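Local coordinates for protein phosphoribosylaminoimidazole-succinocarboxamide synthase (PDB 2CNQ) that catalyses the ATP-dependent joining of aspartate to carboxyaminoimidazole ribotide, forming SAICAR in de novo purine biosynthesis, at residues K113-E118 / E181-D186; F159-K164 / I174-A179; T216-G221 / I229-E234. One frame throughout, in Å; residues are numbered along the deposited sequence. Where two conformers were deposited one is given.

Interaction 1: K113-E118 / E181-D186. Unlike the reference sequence in segment 181-186: Glu185 (reference Gly). With ADP (adenosine-5'-diphosphate), chain B.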
loop_
_atom_site.group_PDB
_atom_site.type_symbol
_atom_site.label_atom_id
_atom_site.label_comp_id
_atom_site.label_asym_id
_atom_site.label_seq_id
_atom_site.Cartn_x
_atom_site.Cartn_y
_atom_site.Cartn_z
ATOM N N LYS A 113 9.971 13.953 -4.411
ATOM C CA LYS A 113 11.009 13.497 -3.539
ATOM C C LYS A 113 10.378 12.715 -2.451
ATOM O O LYS A 113 9.489 13.189 -1.765
ATOM C CB LYS A 113 11.736 14.677 -2.978
ATOM C CG LYS A 113 12.900 14.259 -2.147
ATOM C CD LYS A 113 13.701 15.405 -1.638
ATOM C CE LYS A 113 14.389 16.156 -2.743
ATOM N NZ LYS A 113 15.443 17.041 -2.198
ATOM N N LEU A 114 10.816 11.498 -2.310
ATOM C CA LEU A 114 10.222 10.618 -1.362
ATOM C C LEU A 114 10.932 10.717 -0.059
ATOM O O LEU A 114 12.104 10.944 -0.004
ATOM C CB LEU A 114 10.269 9.173 -1.835
ATOM C CG LEU A 114 9.604 8.967 -3.165
ATOM C CD1 LEU A 114 9.747 7.525 -3.558
ATOM C CD2 LEU A 114 8.190 9.515 -3.113
ATOM N N ILE A 115 10.198 10.576 1.019
ATOM C CA ILE A 115 10.788 10.422 2.321
ATOM C C ILE A 115 11.131 8.975 2.426
ATOM O O ILE A 115 10.300 8.116 2.167
ATOM C CB ILE A 115 9.793 10.824 3.389
ATOM C CG1 ILE A 115 9.429 12.292 3.208
ATOM C CG2 ILE A 115 10.361 10.568 4.754
ATOM C CD1 ILE A 115 8.416 12.780 4.195
ATOM N N PRO A 116 12.365 8.650 2.742
ATOM C CA PRO A 116 12.854 7.307 2.572
ATOM C C PRO A 116 12.488 6.384 3.715
ATOM O O PRO A 116 13.332 5.819 4.396
ATOM C CB PRO A 116 14.350 7.505 2.493
ATOM C CG PRO A 116 14.563 8.653 3.398
ATOM C CD PRO A 116 13.470 9.568 3.045
ATOM N N LEU A 117 11.210 6.246 3.936
ATOM C CA LEU A 117 10.679 5.399 4.973
ATOM C C LEU A 117 9.474 4.715 4.459
ATOM O O LEU A 117 8.722 5.276 3.692
ATOM C CB LEU A 117 10.215 6.217 6.163
ATOM C CG LEU A 117 11.266 7.030 6.871
ATOM C CD1 LEU A 117 10.612 7.968 7.841
ATOM C CD2 LEU A 117 12.241 6.123 7.574
ATOM N N GLU A 118 9.256 3.515 4.918
ATOM C CA GLU A 118 7.946 2.922 4.861
ATOM C C GLU A 118 7.235 3.445 6.076
ATOM O O GLU A 118 7.620 3.190 7.201
ATOM C CB GLU A 118 7.999 1.432 4.922
ATOM C CG GLU A 118 8.868 0.789 3.923
ATOM C CD GLU A 118 8.454 0.985 2.497
ATOM O OE1 GLU A 118 9.138 0.370 1.653
ATOM O OE2 GLU A 118 7.515 1.697 2.155
ATOM N N GLU A 181 16.924 9.899 12.449
ATOM C CA GLU A 181 18.269 9.953 11.953
ATOM C C GLU A 181 18.301 10.024 10.460
ATOM O O GLU A 181 19.114 10.725 9.886
ATOM C CB GLU A 181 19.053 8.754 12.413
ATOM C CG GLU A 181 19.272 8.711 13.868
ATOM C CD GLU A 181 20.011 9.896 14.379
ATOM O OE1 GLU A 181 21.060 10.230 13.786
ATOM O OE2 GLU A 181 19.575 10.511 15.371
ATOM N N LEU A 182 17.432 9.286 9.807
ATOM C CA LEU A 182 17.408 9.266 8.385
ATOM C C LEU A 182 16.811 10.480 7.777
ATOM O O LEU A 182 17.298 10.960 6.770
ATOM C CB LEU A 182 16.644 8.056 7.906
ATOM C CG LEU A 182 17.232 6.734 8.278
ATOM C CD1 LEU A 182 16.337 5.637 7.770
ATOM C CD2 LEU A 182 18.620 6.564 7.752
ATOM N N VAL A 183 15.742 10.989 8.347
ATOM C CA VAL A 183 14.968 12.000 7.671
ATOM C C VAL A 183 14.903 13.324 8.361
ATOM O O VAL A 183 14.334 14.235 7.811
ATOM C CB VAL A 183 13.573 11.525 7.316
ATOM C CG1 VAL A 183 13.657 10.166 6.665
ATOM C CG2 VAL A 183 12.673 11.503 8.516
ATOM N N GLY A 184 15.471 13.409 9.549
ATOM C CA GLY A 184 15.446 14.609 10.311
ATOM C C GLY A 184 14.435 14.549 11.406
ATOM O O GLY A 184 13.386 13.944 11.252
ATOM N N GLU A 185 14.745 15.151 12.532
ATOM C CA GLU A 185 13.871 15.049 13.673
ATOM C C GLU A 185 12.547 15.722 13.443
ATOM O O GLU A 185 11.523 15.193 13.828
ATOM C CB GLU A 185 14.524 15.625 14.908
ATOM C CG GLU A 185 14.805 17.107 14.896
ATOM C CD GLU A 185 15.386 17.589 16.188
ATOM O OE1 GLU A 185 15.406 16.839 17.176
ATOM O OE2 GLU A 185 15.798 18.739 16.212
ATOM N N ASP A 186 12.547 16.889 12.839
ATOM C CA ASP A 186 11.299 17.573 12.666
ATOM C C ASP A 186 10.453 16.816 11.685
ATOM O O ASP A 186 9.291 16.580 11.924
ATOM C CB ASP A 186 11.513 19.004 12.246
ATOM C CG ASP A 186 12.181 19.827 13.337
ATOM O OD1 ASP A 186 12.882 20.781 13.008
ATOM O OD2 ASP A 186 12.012 19.527 14.525
HETATM P PB ADP B . 7.930 -1.480 -4.614
HETATM O O1B ADP B . 6.882 -1.496 -3.601
HETATM O O2B ADP B . 9.152 -0.808 -4.149
HETATM O O3B ADP B . 8.314 -2.738 -5.223
HETATM P PA ADP B . 5.973 -0.478 -6.433
HETATM O O1A ADP B . 4.967 -0.259 -5.392
HETATM O O2A ADP B . 5.798 -1.574 -7.373
HETATM O O3A ADP B . 7.409 -0.560 -5.799
HETATM O "O5'" ADP B . 6.155 0.816 -7.304
HETATM C "C5'" ADP B . 6.017 2.139 -6.838
HETATM C "C4'" ADP B . 7.370 2.780 -6.759
HETATM O "O4'" ADP B . 7.168 4.166 -7.023
HETATM C "C3'" ADP B . 7.995 2.717 -5.399
HETATM O "O3'" ADP B . 9.393 2.823 -5.506
HETATM C "C2'" ADP B . 7.488 3.980 -4.756
HETATM O "O2'" ADP B . 8.244 4.396 -3.663
HETATM C "C1'" ADP B . 7.583 4.917 -5.900
HETATM N N9 ADP B . 6.748 6.079 -5.844
HETATM C C8 ADP B . 5.499 6.146 -5.377
HETATM N N7 ADP B . 4.955 7.321 -5.553
HETATM C C5 ADP B . 5.906 8.049 -6.159
HETATM C C6 ADP B . 5.974 9.372 -6.654
HETATM N N6 ADP B . 4.941 10.186 -6.568
HETATM N N1 ADP B . 7.121 9.819 -7.151
HETATM C C2 ADP B . 8.145 8.979 -7.272
HETATM N N3 ADP B . 8.176 7.702 -6.922
HETATM C C4 ADP B . 7.054 7.257 -6.360
#
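Leu117 and Val183 reach toward each other tip to tip, one from the turn that follows the start of strand 113-122, the other from the last turn of helix 176-183. The Leu117 side chain leaves a CB aimed at the helix, and its CG is set anti to the carbonyl carbon (chi1 -62°). CG already lies 3.9 Å from Val183 CG1. At the fork the two methyls divide the work: CD1 touches both branches of Val183, at 3.9 Å from Val183 CG1 and 4.1 Å from Val183 CG2, while CD2 turns to Leu182 and meets its CD1 at 4.1 Å. Val183 CG1 is the methyl that Ile115, Pro116 and Leu117 all touch. The ring of Pro116 slides past it with CG and CD both close, CD at 3.7 Å, and Ile115 CG2 crosses at about a right angle, 3.8 Å from the same methyl. Pro116 is the centre of an inverse gamma turn, closed by Leu117 N bonding to Ile115 O at 2.7 Å, consistent with three successive residues reaching one methyl. Just beyond, Gly184 takes a positive phi of 102° and separates helix 176-183 from helix 185-209. On the far side of the strand, Leu114 CD1 lies 3.5 Å from O2' of ADP. No hydrogen bond or salt bridge spans the two segments; between them this is apolar packing that depends on shape.

Interaction 2: F159-K164 / I174-A179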
loop_
_atom_site.group_PDB
_atom_site.type_symbol
_atom_site.label_atom_id
_atom_site.label_comp_id
_atom_site.label_asym_id
_atom_site.label_seq_id
_atom_site.Cartn_x
_atom_site.Cartn_y
_atom_site.Cartn_z
ATOM N N PHE A 159 3.189 4.942 14.860
ATOM C CA PHE A 159 4.104 5.028 13.759
ATOM C C PHE A 159 5.278 4.130 14.023
ATOM O O PHE A 159 5.965 4.264 15.011
ATOM C CB PHE A 159 4.549 6.462 13.654
ATOM C CG PHE A 159 5.724 6.675 12.760
ATOM C CD1 PHE A 159 6.875 7.220 13.277
ATOM C CD2 PHE A 159 5.673 6.413 11.415
ATOM C CE1 PHE A 159 7.929 7.527 12.456
ATOM C CE2 PHE A 159 6.746 6.676 10.611
ATOM C CZ PHE A 159 7.868 7.250 11.138
ATOM N N THR A 160 5.498 3.203 13.107
ATOM C CA THR A 160 6.527 2.218 13.248
ATOM C C THR A 160 7.236 2.116 11.925
ATOM O O THR A 160 6.892 1.323 11.077
ATOM C CB THR A 160 5.986 0.895 13.714
ATOM O OG1 THR A 160 5.124 0.346 12.727
ATOM C CG2 THR A 160 5.226 1.021 14.987
ATOM N N PRO A 161 8.200 2.963 11.686
ATOM C CA PRO A 161 8.792 3.032 10.361
ATOM C C PRO A 161 9.626 1.856 10.042
ATOM O O PRO A 161 10.189 1.226 10.902
ATOM C CB PRO A 161 9.630 4.290 10.420
ATOM C CG PRO A 161 9.952 4.433 11.871
ATOM C CD PRO A 161 8.744 3.948 12.605
ATOM N N SER A 162 9.764 1.618 8.755
ATOM C CA SER A 162 10.778 0.743 8.279
ATOM C C SER A 162 11.576 1.457 7.236
ATOM O O SER A 162 11.146 2.419 6.640
ATOM C CB SER A 162 10.165 -0.538 7.779
ATOM O OG SER A 162 9.825 -0.413 6.454
ATOM N N THR A 163 12.750 0.936 6.999
ATOM C CA THR A 163 13.537 1.435 5.921
ATOM C C THR A 163 12.903 0.989 4.659
ATOM O O THR A 163 12.047 0.113 4.630
ATOM C CB THR A 163 14.933 0.913 6.005
ATOM O OG1 THR A 163 14.864 -0.500 5.811
ATOM C CG2 THR A 163 15.598 1.290 7.316
ATOM N N LYS A 164 13.343 1.617 3.593
ATOM C CA LYS A 164 13.082 1.167 2.249
ATOM C C LYS A 164 14.310 0.449 1.797
ATOM O O LYS A 164 15.327 1.086 1.497
ATOM C CB LYS A 164 12.791 2.352 1.346
ATOM C CG LYS A 164 11.532 3.056 1.752
ATOM C CD LYS A 164 11.307 4.329 1.015
ATOM C CE LYS A 164 10.999 4.095 -0.399
ATOM N NZ LYS A 164 10.858 5.367 -1.059
ATOM N N ILE A 174 12.612 -0.009 11.981
ATOM C CA ILE A 174 13.452 0.872 12.719
ATOM C C ILE A 174 12.604 1.656 13.675
ATOM O O ILE A 174 11.409 1.820 13.515
ATOM C CB ILE A 174 14.238 1.797 11.794
ATOM C CG1 ILE A 174 13.361 2.563 10.841
ATOM C CG2 ILE A 174 15.313 1.028 11.087
ATOM C CD1 ILE A 174 14.032 3.662 10.149
ATOM N N SER A 175 13.248 2.187 14.679
ATOM C CA SER A 175 12.560 3.034 15.605
ATOM C C SER A 175 12.266 4.349 14.976
ATOM O O SER A 175 12.931 4.784 14.058
ATOM C CB SER A 175 13.451 3.246 16.816
ATOM O OG SER A 175 14.566 3.988 16.420
ATOM N N PRO A 176 11.323 5.065 15.555
ATOM C CA PRO A 176 11.157 6.441 15.168
ATOM C C PRO A 176 12.409 7.247 15.324
ATOM O O PRO A 176 12.690 8.094 14.509
ATOM C CB PRO A 176 10.030 6.905 16.056
ATOM C CG PRO A 176 9.230 5.664 16.303
ATOM C CD PRO A 176 10.266 4.611 16.450
ATOM N N ALA A 177 13.195 6.948 16.339
ATOM C CA ALA A 177 14.426 7.678 16.503
ATOM C C ALA A 177 15.350 7.450 15.351
ATOM O O ALA A 177 15.970 8.361 14.847
ATOM C CB ALA A 177 15.069 7.297 17.800
ATOM N N GLN A 178 15.458 6.216 14.899
ATOM C CA GLN A 178 16.290 5.951 13.746
ATOM C C GLN A 178 15.716 6.566 12.509
ATOM O O GLN A 178 16.442 7.066 11.681
ATOM C CB GLN A 178 16.505 4.474 13.611
ATOM C CG GLN A 178 17.309 4.081 12.404
ATOM C CD GLN A 178 18.678 4.653 12.383
ATOM O OE1 GLN A 178 19.375 4.654 13.392
ATOM N NE2 GLN A 178 19.121 5.044 11.208
ATOM N N ALA A 179 14.406 6.573 12.381
ATOM C CA ALA A 179 13.822 7.253 11.266
ATOM C C ALA A 179 14.207 8.706 11.267
ATOM O O ALA A 179 14.491 9.267 10.234
ATOM C CB ALA A 179 12.345 7.109 11.288
#
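Ile174 N and Pro161 O make the one hydrogen bond between the two segments, 2.9 Å long and nearly straight at 173°. Ile174 O stands close to the same carbonyl oxygen, two acceptors facing each other; the ring nitrogen ND1 of His140 donates to Ile174 O and, weakly, to Pro161 O, which should ease that approach. A second polar bond belongs to the helix: Gln178 N gives its hydrogen to Ser175 OG at 2.8 Å, capping the first turn.

The apolar contacts gather round the Pro161 ring. Its CG presses on Ala179 CB at 3.6 Å, and its CD sits 3.6 Å above the Phe159 ring plane, over the centre of that face. The Phe159 and Pro176 side chains run past each other in opposite directions, Phe159 CD1 lying 4.1 Å from Pro176 CG. An alanine in place of Pro161 would probably leave a gap between the Phe159 face and Ala179 CB, and the Phe159 ring less firmly seated.

Farther along, Ile174 carries CG1 between its backbone N and carbonyl carbon (chi1 54°), which places that carbon 3.4 Å from Pro161 O. Its CG2 branch crosses Thr163 at about a right angle and meets Thr163 CG2 at 3.8 Å, while Thr163 OG1 is bonded to Glu172 N.

Val191 and Ala192 of helix 185-209 also pack on Phe159, which thus touches both that helix and helix 176-183. Together these contacts fold the end of strand 153-159 and the loop after it against a serine N-capped helix start, with Pro176 in the first turn.

Interaction 3: T216-G221 / I229-E234. With ADP (adenosine-5'-diphosphate), chain B; AMZ (aminoimidazole 4-carboxamide ribonucleotide), chain C.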
loop_
_atom_site.group_PDB
_atom_site.type_symbol
_atom_site.label_atom_id
_atom_site.label_comp_id
_atom_site.label_asym_id
_atom_site.label_seq_id
_atom_site.Cartn_x
_atom_site.Cartn_y
_atom_site.Cartn_z
ATOM N N THR A 216 -0.977 -0.384 8.253
ATOM C CA THR A 216 -0.844 0.033 6.896
ATOM C C THR A 216 0.496 0.678 6.719
ATOM O O THR A 216 1.073 1.176 7.651
ATOM C CB THR A 216 -1.945 1.029 6.528
ATOM O OG1 THR A 216 -2.032 1.142 5.124
ATOM C CG2 THR A 216 -1.742 2.382 7.094
ATOM N N LYS A 217 0.942 0.678 5.486
ATOM C CA LYS A 217 2.134 1.345 5.070
ATOM C C LYS A 217 1.782 2.439 4.146
ATOM O O LYS A 217 1.228 2.206 3.087
ATOM C CB LYS A 217 3.059 0.357 4.402
ATOM C CG LYS A 217 4.360 0.950 3.926
ATOM C CD LYS A 217 4.346 1.568 2.562
ATOM C CE LYS A 217 4.212 0.553 1.482
ATOM N NZ LYS A 217 4.068 1.157 0.136
ATOM N N PHE A 218 2.091 3.646 4.541
ATOM C CA PHE A 218 2.002 4.797 3.682
ATOM C C PHE A 218 3.379 5.074 3.139
ATOM O O PHE A 218 4.365 4.718 3.717
ATOM C CB PHE A 218 1.561 6.012 4.460
ATOM C CG PHE A 218 0.220 5.933 5.083
ATOM C CD1 PHE A 218 -0.904 5.723 4.332
ATOM C CD2 PHE A 218 0.081 6.120 6.426
ATOM C CE1 PHE A 218 -2.130 5.747 4.914
ATOM C CE2 PHE A 218 -1.152 6.129 7.021
ATOM C CZ PHE A 218 -2.251 5.943 6.274
ATOM N N GLU A 219 3.399 5.809 2.056
ATOM C CA GLU A 219 4.572 6.456 1.587
ATOM C C GLU A 219 4.294 7.902 1.458
ATOM O O GLU A 219 3.243 8.313 1.011
ATOM C CB GLU A 219 5.044 5.906 0.266
ATOM C CG GLU A 219 5.420 4.468 0.374
ATOM C CD GLU A 219 6.117 3.916 -0.818
ATOM O OE1 GLU A 219 6.111 2.676 -0.940
ATOM O OE2 GLU A 219 6.662 4.705 -1.606
ATOM N N PHE A 220 5.261 8.670 1.882
ATOM C CA PHE A 220 5.180 10.098 1.823
ATOM C C PHE A 220 6.313 10.646 1.019
ATOM O O PHE A 220 7.423 10.154 1.070
ATOM C CB PHE A 220 5.331 10.679 3.216
ATOM C CG PHE A 220 4.201 10.435 4.189
ATOM C CD1 PHE A 220 2.955 9.987 3.812
ATOM C CD2 PHE A 220 4.393 10.690 5.531
ATOM C CE1 PHE A 220 1.967 9.834 4.770
ATOM C CE2 PHE A 220 3.373 10.551 6.449
ATOM C CZ PHE A 220 2.184 10.145 6.061
ATOM N N GLY A 221 6.021 11.703 0.324
ATOM C CA GLY A 221 6.993 12.557 -0.265
ATOM C C GLY A 221 7.037 13.846 0.473
ATOM O O GLY A 221 6.278 14.102 1.397
ATOM N N ILE A 229 4.263 17.606 3.262
ATOM C CA ILE A 229 4.315 16.188 3.109
ATOM C C ILE A 229 3.238 15.825 2.106
ATOM O O ILE A 229 2.152 16.371 2.109
ATOM C CB ILE A 229 4.128 15.510 4.426
ATOM C CG1 ILE A 229 5.302 15.830 5.337
ATOM C CG2 ILE A 229 4.011 14.030 4.246
ATOM C CD1 ILE A 229 5.092 15.385 6.752
ATOM N N ILE A 230 3.580 14.887 1.242
ATOM C CA ILE A 230 2.738 14.473 0.177
ATOM C C ILE A 230 2.471 13.013 0.364
ATOM O O ILE A 230 3.381 12.232 0.544
ATOM C CB ILE A 230 3.435 14.648 -1.177
ATOM C CG1 ILE A 230 4.076 16.007 -1.308
ATOM C CG2 ILE A 230 2.478 14.374 -2.287
ATOM C CD1 ILE A 230 3.173 17.108 -1.273
ATOM N N LEU A 231 1.224 12.616 0.253
ATOM C CA LEU A 231 0.891 11.221 0.242
ATOM C C LEU A 231 1.102 10.714 -1.156
ATOM O O LEU A 231 0.547 11.230 -2.105
ATOM C CB LEU A 231 -0.553 11.084 0.672
ATOM C CG LEU A 231 -1.003 9.664 0.932
ATOM C CD1 LEU A 231 -0.260 9.028 2.039
ATOM C CD2 LEU A 231 -2.476 9.700 1.244
ATOM N N VAL A 232 1.955 9.724 -1.280
ATOM C CA VAL A 232 2.335 9.213 -2.575
ATOM C C VAL A 232 2.022 7.736 -2.643
ATOM O O VAL A 232 1.326 7.187 -1.814
ATOM C CB VAL A 232 3.804 9.505 -2.892
ATOM C CG1 VAL A 232 4.065 10.983 -2.780
ATOM C CG2 VAL A 232 4.731 8.738 -2.017
ATOM N N ASP A 233 2.485 7.101 -3.686
ATOM C CA ASP A 233 2.384 5.678 -3.816
ATOM C C ASP A 233 0.937 5.233 -3.805
ATOM O O ASP A 233 0.128 5.839 -4.476
ATOM C CB ASP A 233 3.262 4.978 -2.797
ATOM C CG ASP A 233 3.548 3.574 -3.154
ATOM O OD1 ASP A 233 4.294 3.356 -4.123
ATOM O OD2 ASP A 233 3.044 2.690 -2.435
ATOM N N GLU A 234 0.683 4.138 -3.144
ATOM C CA GLU A 234 -0.633 3.632 -2.955
ATOM C C GLU A 234 -1.043 3.852 -1.529
ATOM O O GLU A 234 -0.231 3.995 -0.647
ATOM C CB GLU A 234 -0.716 2.165 -3.315
ATOM C CG GLU A 234 -0.040 1.276 -2.311
ATOM C CD GLU A 234 -0.077 -0.162 -2.682
ATOM O OE1 GLU A 234 0.879 -0.856 -2.288
ATOM O OE2 GLU A 234 -1.032 -0.601 -3.324
HETATM P PB ADP B . 7.930 -1.480 -4.614
HETATM O O1B ADP B . 6.882 -1.496 -3.601
HETATM O O2B ADP B . 9.152 -0.808 -4.149
HETATM O O3B ADP B . 8.314 -2.738 -5.223
HETATM P PA ADP B . 5.973 -0.478 -6.433
HETATM O O1A ADP B . 4.967 -0.259 -5.392
HETATM O O2A ADP B . 5.798 -1.574 -7.373
HETATM O O3A ADP B . 7.409 -0.560 -5.799
HETATM O "O5'" ADP B . 6.155 0.816 -7.304
HETATM C "C5'" ADP B . 6.017 2.139 -6.838
HETATM C "C4'" ADP B . 7.370 2.780 -6.759
HETATM O "O4'" ADP B . 7.168 4.166 -7.023
HETATM C "C3'" ADP B . 7.995 2.717 -5.399
HETATM O "O3'" ADP B . 9.393 2.823 -5.506
HETATM C "C2'" ADP B . 7.488 3.980 -4.756
HETATM O "O2'" ADP B . 8.244 4.396 -3.663
HETATM C "C1'" ADP B . 7.583 4.917 -5.900
HETATM N N9 ADP B . 6.748 6.079 -5.844
HETATM C C8 ADP B . 5.499 6.146 -5.377
HETATM N N7 ADP B . 4.955 7.321 -5.553
HETATM C C5 ADP B . 5.906 8.049 -6.159
HETATM C C6 ADP B . 5.974 9.372 -6.654
HETATM N N6 ADP B . 4.941 10.186 -6.568
HETATM N N1 ADP B . 7.121 9.819 -7.151
HETATM C C2 ADP B . 8.145 8.979 -7.272
HETATM N N3 ADP B . 8.176 7.702 -6.922
HETATM C C4 ADP B . 7.054 7.257 -6.360
HETATM O O5 AMZ C . 5.254 -2.652 0.686
HETATM C C6 AMZ C . 5.931 -2.602 1.691
HETATM N N2 AMZ C . 7.246 -2.419 1.683
HETATM C C3A AMZ C . 5.318 -2.717 3.001
HETATM C C7A AMZ C . 3.999 -2.945 3.245
HETATM N N3 AMZ C . 2.930 -3.041 2.433
HETATM N N1 AMZ C . 5.986 -2.649 4.166
HETATM C C5 AMZ C . 5.097 -2.817 5.118
HETATM N N AMZ C . 3.877 -3.017 4.570
HETATM C C1 AMZ C . 2.644 -3.169 5.300
HETATM C C2 AMZ C . 2.220 -4.593 5.505
HETATM C C3 AMZ C . 1.407 -4.505 6.764
HETATM O O2 AMZ C . 0.133 -4.033 6.387
HETATM O O1 AMZ C . 1.504 -5.049 4.377
HETATM O O AMZ C . 2.892 -2.679 6.588
HETATM C C AMZ C . 2.157 -3.435 7.539
HETATM C C4 AMZ C . 3.074 -3.968 8.590
HETATM O O3 AMZ C . 3.809 -5.050 8.040
HETATM P P AMZ C . 4.731 -5.910 9.017
HETATM O OP1 AMZ C . 5.895 -5.058 9.399
HETATM O O4 AMZ C . 5.141 -7.089 8.166
HETATM O OP2 AMZ C . 3.943 -6.310 10.222
HETATM O O HOH W 1 1.867 2.629 0.489
HETATM O O HOH W 2 2.519 -1.814 -0.378
HETATM O O HOH W 3 0.914 6.122 0.756
HETATM O O HOH W 4 5.818 1.286 -3.227
#
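Gly221 and Ile230 pair in the beta hairpin of strands 211-223 and 228-245, which supplies Glu219, Val232 and Asp233 to an ADP pocket and Lys217 to the AMZ pocket. Gly221 N bonds to Ile230 O at 2.7 Å and Ile230 N returns to Gly221 O; one step on, Val232 N bonds to Glu219 O. Past this point the strands part, and water 3 links Glu219 N to Val232 O and Glu234 O.

Glu219 and Asp233 stack their carboxylates with planes 7° apart, OE1 of Glu219 3.4 Å from OD2 of Asp233. Lys217 is bent at chi2 and chi3, and NZ beyond them reaches Glu219 OE1 (2.8 Å, on the anti side) and Asp233 OD2 (3.2 Å), one ammonium bridging two carboxylates in a salt-bridge network. Glu219 OE2 accepts from the ribose O2' of ADP at 2.6 Å, and Lys217 CE lies 3.5 Å from AMZ O5.

On the other face of the sheet Ile229 CG2 stands over the Phe220 ring, 4.0 Å from its centroid, a CH-pi contact, while Leu231 CD1 meets the ring edge in plane. Val191 and Ala195 of helix 185-209 cover Phe220, and strand 113-122 flanks strand 211-223 on its other side.

How the interactions relate
Interaction 3 is the buried one, its centre about 8 Å from that of the chain, while interactions 1 and 2, centred about 18 and 17 Å out, are only partly buried. The first two share helix 176-183: interaction 2 holds its start, interaction 1 its end, and a probable hydrogen bond, Glu118 N to Ser162 O, ties their first segments. Interactions 1 and 3 meet through strands 113-122 and 211-223, with a probable hydrogen bond from Ile115 N to Phe220 O, and reach the same ADP, interaction 1 through Leu114, outside its helix contact. Chemistry follows place: interaction 1 is apolar, interaction 2 has one backbone bond amid prolines, interaction 3 paired strands, a salt-bridge network and waters beside the nucleotides.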